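Long-range contacts in alginate lyase, family PL7 (Zobellia galactanivorans, PDB 4BE3), which cleaves alginate, the brown-algal polyuronate, exolytically from chain ends, probably by beta-elimination: residues V47-P52 with T66-K71; F256-Y261 with V298-A303. One frame throughout, in Å; residues are numbered along the deposited sequence.

How the contacts relate
After three earlier strands the chain runs along 44-52, passes through a mostly irregular loop and returns on strand 65-70, and contact 1 closes that loop. Far later, strand 254-258 bends at Gly259 into 260-262, and strand 295-306 packs against it from the facing sheet; contact 2 closes this second, longer loop. The two loops follow one another in series, neither nested nor crossed. In space contact 1 and contact 2 are neighbours, their centres about 6 Å apart. Strands 44-52 and 295-306 lie side by side in one antiparallel sheet, 65-70 with 254-258 and 260-262 in the other, so both contacts span the same interior. Backbone pairs Leu68 N with Leu258 O (2.7 Å) and Val47 O with Phe300 N (2.8 Å) join them.

Contact 1. Residues V47-P52 with T66-K71; sequences VVFKTP and TELGQK
Phe49 and Leu68 meet at about a right angle, the phenyl ring presenting its edge to the branch of the leucine. CE2 of Phe49 lies 3.6 Å from CG of Leu68, with CD2 of Leu68 in the plane of the ring. CG of Phe49 is anti to its carbonyl carbon, which carries the ring over toward 66-71, where CD2 of Phe49 lies 3.3 Å from the carbonyl O of Thr66, and CG2 of Thr66 packs on the same ring atom. A broad, flat, apolar ring suits this buried place, touching a methyl, a carbonyl and an isobutyl group together.

The polar link is a single short hydrogen bond, from OG1 of Thr66 to the carbonyl O of Lys50 at 2.6 Å. The hydroxyl stands above the carbonyl plane, 43° out of it, and the C=O...OG1 angle is 134°. Threonine fits because its hydroxyl satisfies a backbone oxygen while its methyl joins the apolar side. Thr51 slides past it in the opposite direction, its CB 3.5 Å from OG1 of Thr66.

An alanine at Phe49 would probably leave a gap beside Leu68 and deprive the methyl of Thr66 of its aromatic neighbour.

Further out, Phe36, Ile16 and Phe300 also touch Phe49, while Glu67 points away and forms salt bridges with Arg65 and Lys257 on the side of the bound tartrate. The short strand axes come within 6.5 Å at 123°, and the facing strands belong to different sheets: 44-52 lies between 36-41 and 295-306, whereas 65-70 runs between 14-17 and the pair 254-258 and 260-262.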
loop_
_atom_site.group_PDB
_atom_site.type_symbol
_atom_site.label_atom_id
_atom_site.label_comp_id
_atom_site.label_asym_id
_atom_site.label_seq_id
_atom_site.Cartn_x
_atom_site.Cartn_y
_atom_site.Cartn_z
ATOM N N VAL A 47 16.104 17.649 10.125
ATOM C CA VAL A 47 16.771 16.842 9.214
ATOM C C VAL A 47 17.081 17.760 7.996
ATOM O O VAL A 47 16.089 18.361 7.454
ATOM C CB VAL A 47 15.837 15.732 8.725
ATOM C CG1 VAL A 47 16.551 14.943 7.662
ATOM C CG2 VAL A 47 15.394 14.839 9.956
ATOM N N VAL A 48 18.355 17.849 7.631
ATOM C CA VAL A 48 18.740 18.759 6.571
ATOM C C VAL A 48 18.888 17.966 5.333
ATOM O O VAL A 48 19.594 16.951 5.352
ATOM C CB VAL A 48 20.072 19.448 6.905
ATOM C CG1 VAL A 48 20.603 20.363 5.756
ATOM C CG2 VAL A 48 19.982 20.316 8.157
ATOM N N PHE A 49 18.378 18.470 4.170
ATOM C CA PHE A 49 18.711 17.900 2.941
ATOM C C PHE A 49 19.396 19.045 2.147
ATOM O O PHE A 49 18.761 20.173 2.012
ATOM C CB PHE A 49 17.419 17.576 2.151
ATOM C CG PHE A 49 16.602 16.458 2.834
ATOM C CD1 PHE A 49 15.757 16.765 3.896
ATOM C CD2 PHE A 49 16.729 15.127 2.368
ATOM C CE1 PHE A 49 15.044 15.717 4.599
ATOM C CE2 PHE A 49 15.998 14.095 2.996
ATOM C CZ PHE A 49 15.143 14.415 4.077
ATOM N N LYS A 50 20.609 18.791 1.676
ATOM C CA LYS A 50 21.345 19.880 1.026
ATOM C C LYS A 50 21.860 19.277 -0.267
ATOM O O LYS A 50 22.271 18.078 -0.312
ATOM C CB LYS A 50 22.425 20.307 1.945
ATOM C CG LYS A 50 23.240 21.548 1.360
ATOM C CD LYS A 50 24.413 21.864 2.314
ATOM C CE LYS A 50 25.046 23.171 1.790
ATOM N NZ LYS A 50 26.059 23.678 2.769
ATOM N N THR A 51 21.768 20.039 -1.357
ATOM C CA THR A 51 22.246 19.488 -2.626
ATOM C C THR A 51 22.747 20.636 -3.543
ATOM O O THR A 51 22.124 21.696 -3.585
ATOM C CB THR A 51 21.097 18.711 -3.325
ATOM O OG1 THR A 51 21.518 18.192 -4.581
ATOM C CG2 THR A 51 19.845 19.652 -3.642
ATOM N N PRO A 52 23.754 20.367 -4.338
ATOM C CA PRO A 52 24.224 21.498 -5.195
ATOM C C PRO A 52 23.359 21.579 -6.443
ATOM O O PRO A 52 22.490 20.700 -6.688
ATOM C CB PRO A 52 25.683 20.980 -5.583
ATOM C CG PRO A 52 25.457 19.449 -5.703
ATOM C CD PRO A 52 24.597 19.166 -4.506
ATOM N N THR A 66 18.983 15.705 -3.058
ATOM C CA THR A 66 19.245 14.833 -1.868
ATOM C C THR A 66 17.847 14.580 -1.389
ATOM O O THR A 66 17.164 15.564 -0.882
ATOM C CB THR A 66 20.030 15.595 -0.846
ATOM O OG1 THR A 66 21.342 15.856 -1.386
ATOM C CG2 THR A 66 20.170 14.701 0.420
ATOM N N GLU A 67 17.283 13.367 -1.626
ATOM C CA GLU A 67 15.788 13.301 -1.446
ATOM C C GLU A 67 15.475 11.813 -1.077
ATOM O O GLU A 67 16.048 10.861 -1.714
ATOM C CB GLU A 67 15.170 13.616 -2.856
ATOM C CG GLU A 67 13.644 13.789 -2.778
ATOM C CD GLU A 67 13.026 14.055 -4.131
ATOM O OE1 GLU A 67 13.470 13.450 -5.174
ATOM O OE2 GLU A 67 12.034 14.813 -4.116
ATOM N N LEU A 68 14.512 11.694 -0.201
ATOM C CA LEU A 68 14.007 10.301 0.172
ATOM C C LEU A 68 13.055 9.799 -0.867
ATOM O O LEU A 68 12.276 10.629 -1.443
ATOM C CB LEU A 68 13.243 10.486 1.454
ATOM C CG LEU A 68 13.979 11.104 2.586
ATOM C CD1 LEU A 68 12.996 11.052 3.800
ATOM C CD2 LEU A 68 15.220 10.234 2.971
ATOM N N GLY A 69 12.931 8.476 -1.076
ATOM C CA GLY A 69 11.867 7.929 -1.910
ATOM C C GLY A 69 11.210 6.846 -1.031
ATOM O O GLY A 69 11.932 6.046 -0.338
ATOM N N GLN A 70 9.904 6.848 -1.065
ATOM C CA GLN A 70 9.184 5.850 -0.208
ATOM C C GLN A 70 9.368 4.444 -0.833
ATOM O O GLN A 70 9.138 4.200 -2.047
ATOM C CB GLN A 70 7.691 6.254 -0.206
ATOM C CG GLN A 70 6.806 5.253 0.493
ATOM C CD GLN A 70 5.364 5.719 0.371
ATOM O OE1 GLN A 70 4.984 6.349 -0.690
ATOM N NE2 GLN A 70 4.473 5.312 1.313
ATOM N N LYS A 71 9.690 3.446 0.053
ATOM C CA LYS A 71 9.977 2.079 -0.490
ATOM C C LYS A 71 8.714 1.353 -0.927
ATOM O O LYS A 71 8.732 0.649 -1.934
ATOM C CB LYS A 71 10.578 1.306 0.694
ATOM C CG LYS A 71 11.997 1.735 0.989
ATOM C CD LYS A 71 12.520 0.891 2.183
ATOM C CE LYS A 71 13.950 1.334 2.446
ATOM N NZ LYS A 71 14.512 0.531 3.620
#

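Contact 2. Residues F256-Y261 with V298-A303. With SRT (S,R meso-tartaric acid), chain C.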
loop_
_atom_site.group_PDB
_atom_site.type_symbol
_atom_site.label_atom_id
_atom_site.label_comp_id
_atom_site.label_asym_id
_atom_site.label_seq_id
_atom_site.Cartn_x
_atom_site.Cartn_y
_atom_site.Cartn_z
ATOM N N PHE A 256 5.697 8.281 -2.699
ATOM C CA PHE A 256 6.080 9.661 -2.264
ATOM C C PHE A 256 7.525 9.878 -2.292
ATOM O O PHE A 256 8.350 8.937 -2.156
ATOM C CB PHE A 256 5.643 9.941 -0.802
ATOM C CG PHE A 256 4.140 10.071 -0.661
ATOM C CD1 PHE A 256 3.520 11.108 -1.275
ATOM C CD2 PHE A 256 3.348 9.168 0.117
ATOM C CE1 PHE A 256 2.125 11.347 -1.137
ATOM C CE2 PHE A 256 1.951 9.403 0.358
ATOM C CZ PHE A 256 1.316 10.465 -0.357
ATOM N N LYS A 257 7.954 11.165 -2.440
ATOM C CA LYS A 257 9.349 11.558 -2.223
ATOM C C LYS A 257 9.381 12.868 -1.443
ATOM O O LYS A 257 8.404 13.648 -1.482
ATOM C CB LYS A 257 10.046 11.846 -3.596
ATOM C CG LYS A 257 9.927 10.607 -4.529
ATOM C CD LYS A 257 10.952 10.718 -5.720
ATOM C CE LYS A 257 12.288 10.336 -5.037
ATOM N NZ LYS A 257 13.495 10.741 -5.803
ATOM N N LEU A 258 10.459 13.078 -0.739
ATOM C CA LEU A 258 10.517 14.247 0.178
ATOM C C LEU A 258 11.963 14.566 0.308
ATOM O O LEU A 258 12.834 13.627 0.553
ATOM C CB LEU A 258 9.950 13.774 1.538
ATOM C CG LEU A 258 10.015 14.836 2.648
ATOM C CD1 LEU A 258 8.762 14.622 3.612
ATOM C CD2 LEU A 258 11.267 14.758 3.519
ATOM N N GLY A 259 12.306 15.894 0.358
ATOM C CA GLY A 259 13.696 16.302 0.654
ATOM C C GLY A 259 14.002 17.607 -0.134
ATOM O O GLY A 259 13.154 18.537 -0.078
ATOM N N ALA A 260 15.180 17.645 -0.799
ATOM C CA ALA A 260 15.574 18.815 -1.603
ATOM C C ALA A 260 15.908 18.337 -3.008
ATOM O O ALA A 260 17.010 17.845 -3.253
ATOM C CB ALA A 260 16.760 19.491 -0.949
ATOM N N TYR A 261 14.973 18.534 -3.944
ATOM C CA TYR A 261 15.214 18.119 -5.342
ATOM C C TYR A 261 15.414 19.470 -6.025
ATOM O O TYR A 261 14.428 20.226 -6.242
ATOM C CB TYR A 261 13.908 17.437 -5.800
ATOM C CG TYR A 261 13.888 17.045 -7.286
ATOM C CD1 TYR A 261 15.074 16.910 -8.038
ATOM C CD2 TYR A 261 12.622 16.743 -7.874
ATOM C CE1 TYR A 261 14.979 16.440 -9.382
ATOM C CE2 TYR A 261 12.561 16.300 -9.189
ATOM C CZ TYR A 261 13.700 16.158 -9.894
ATOM O OH TYR A 261 13.580 15.708 -11.202
ATOM N N VAL A 298 17.035 22.366 2.554
ATOM C CA VAL A 298 15.637 22.388 3.046
ATOM C C VAL A 298 15.726 21.564 4.397
ATOM O O VAL A 298 16.398 20.500 4.388
ATOM C CB VAL A 298 14.745 21.584 2.107
ATOM C CG1 VAL A 298 13.268 21.622 2.613
ATOM C CG2 VAL A 298 14.742 22.225 0.630
ATOM N N TRP A 299 15.070 22.073 5.434
ATOM C CA TRP A 299 15.117 21.407 6.740
ATOM C C TRP A 299 13.781 20.916 7.101
ATOM O O TRP A 299 12.795 21.615 6.914
ATOM C CB TRP A 299 15.518 22.425 7.767
ATOM C CG TRP A 299 16.918 22.909 7.701
ATOM C CD1 TRP A 299 17.895 22.821 6.650
ATOM C CD2 TRP A 299 17.560 23.628 8.748
ATOM N NE1 TRP A 299 19.054 23.447 7.050
ATOM C CE2 TRP A 299 18.897 23.962 8.288
ATOM C CE3 TRP A 299 17.133 24.062 10.032
ATOM C CZ2 TRP A 299 19.823 24.678 9.102
ATOM C CZ3 TRP A 299 18.072 24.783 10.842
ATOM C CH2 TRP A 299 19.352 25.117 10.360
ATOM N N PHE A 300 13.662 19.680 7.592
ATOM C CA PHE A 300 12.349 19.189 7.914
ATOM C C PHE A 300 12.311 18.881 9.360
ATOM O O PHE A 300 13.311 18.290 9.909
ATOM C CB PHE A 300 12.084 17.847 7.183
ATOM C CG PHE A 300 11.778 18.020 5.709
ATOM C CD1 PHE A 300 12.824 18.285 4.833
ATOM C CD2 PHE A 300 10.429 17.922 5.310
ATOM C CE1 PHE A 300 12.546 18.405 3.476
ATOM C CE2 PHE A 300 10.162 18.089 3.900
ATOM C CZ PHE A 300 11.223 18.399 3.066
ATOM N N LYS A 301 11.214 19.190 10.004
ATOM C CA LYS A 301 11.181 18.685 11.415
ATOM C C LYS A 301 10.137 17.572 11.560
ATOM O O LYS A 301 10.009 16.925 12.608
ATOM C CB LYS A 301 10.885 19.821 12.361
ATOM C CG LYS A 301 9.564 20.407 12.208
ATOM C CD LYS A 301 9.554 21.264 13.444
ATOM C CE LYS A 301 8.182 21.561 13.943
ATOM N NZ LYS A 301 8.302 22.864 14.682
ATOM N N GLU A 302 9.326 17.375 10.558
ATOM C CA GLU A 302 8.379 16.243 10.660
ATOM C C GLU A 302 8.214 15.733 9.242
ATOM O O GLU A 302 8.194 16.557 8.236
ATOM C CB GLU A 302 7.050 16.755 11.145
ATOM C CG GLU A 302 5.987 15.685 10.703
ATOM C CD GLU A 302 4.633 15.656 11.456
ATOM O OE1 GLU A 302 4.128 16.716 11.806
ATOM O OE2 GLU A 302 4.024 14.527 11.658
ATOM N N ALA A 303 8.207 14.392 9.059
ATOM C CA ALA A 303 7.942 13.754 7.726
ATOM C C ALA A 303 7.226 12.454 8.153
ATOM O O ALA A 303 7.873 11.539 8.743
ATOM C CB ALA A 303 9.235 13.455 7.022
HETATM O O1 SRT C . 13.253 9.835 -10.529
HETATM O O11 SRT C . 12.261 10.376 -8.519
HETATM C C1 SRT C . 13.008 9.746 -9.293
HETATM C C2 SRT C . 13.761 8.833 -8.388
HETATM O O2 SRT C . 13.019 8.038 -7.437
HETATM C C3 SRT C . 15.236 8.657 -8.644
HETATM O O3 SRT C . 15.504 9.763 -7.890
HETATM C C4 SRT C . 15.891 7.416 -8.232
HETATM O O4 SRT C . 16.619 7.367 -7.247
HETATM O O41 SRT C . 15.595 6.357 -8.784
#
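Leu258 drops a methyl onto the face of Phe300, the main bump of this contact. CD2 of Leu258 sits 3.5 Å from the centroid of the Phe300 ring, only 11° off the ring normal, a CH-pi contact over the centre. The two side chains slide past each other in opposite directions. The CG of Leu258 is anti to its backbone N and reaches CE2 of Phe300 at 3.5 Å. The other methyl, CD1 of Leu258, fills the hollow beside Ala303, 3.6 Å from its CB. A branched leucine suits the spot because one methyl can cover a ring while the other meets a small residue; alanine opposite leaves room for it.

Gly259 marks the corner of segment 256-261. Its backbone angles (phi 147°, psi -134°) would jam a CB against the carbonyl O of Leu258, which calls for glycine. The turn brings the O of Gly259 to the edge of the phenyl ring, in its plane and 3.6 Å from CE1 of Phe300. Beyond the corner the surfaces become smaller: CB of Ala260 meets CG2 of Val298 at 3.7 Å, a short knob against a branched one.

Segment 298-303 turns its own corner at Lys301, where Lys301 and Glu302 both face Thr85 in a classic beta bulge.

On the other side of its strand, Lys257 leaves this core for the ligand pocket. Its NZ donates to O11 of the tartrate at 3.0 Å and to O3 of the tartrate at 3.1 Å; Thr60 and Tyr255 also hydrogen-bond the tartrate. An apolar interior between two antiparallel sheets, with the ligand on the face of one sheet turned away from that interior, the concave, groove-forming face in PL7 lyases, is characteristic of their beta-jelly-roll sandwich.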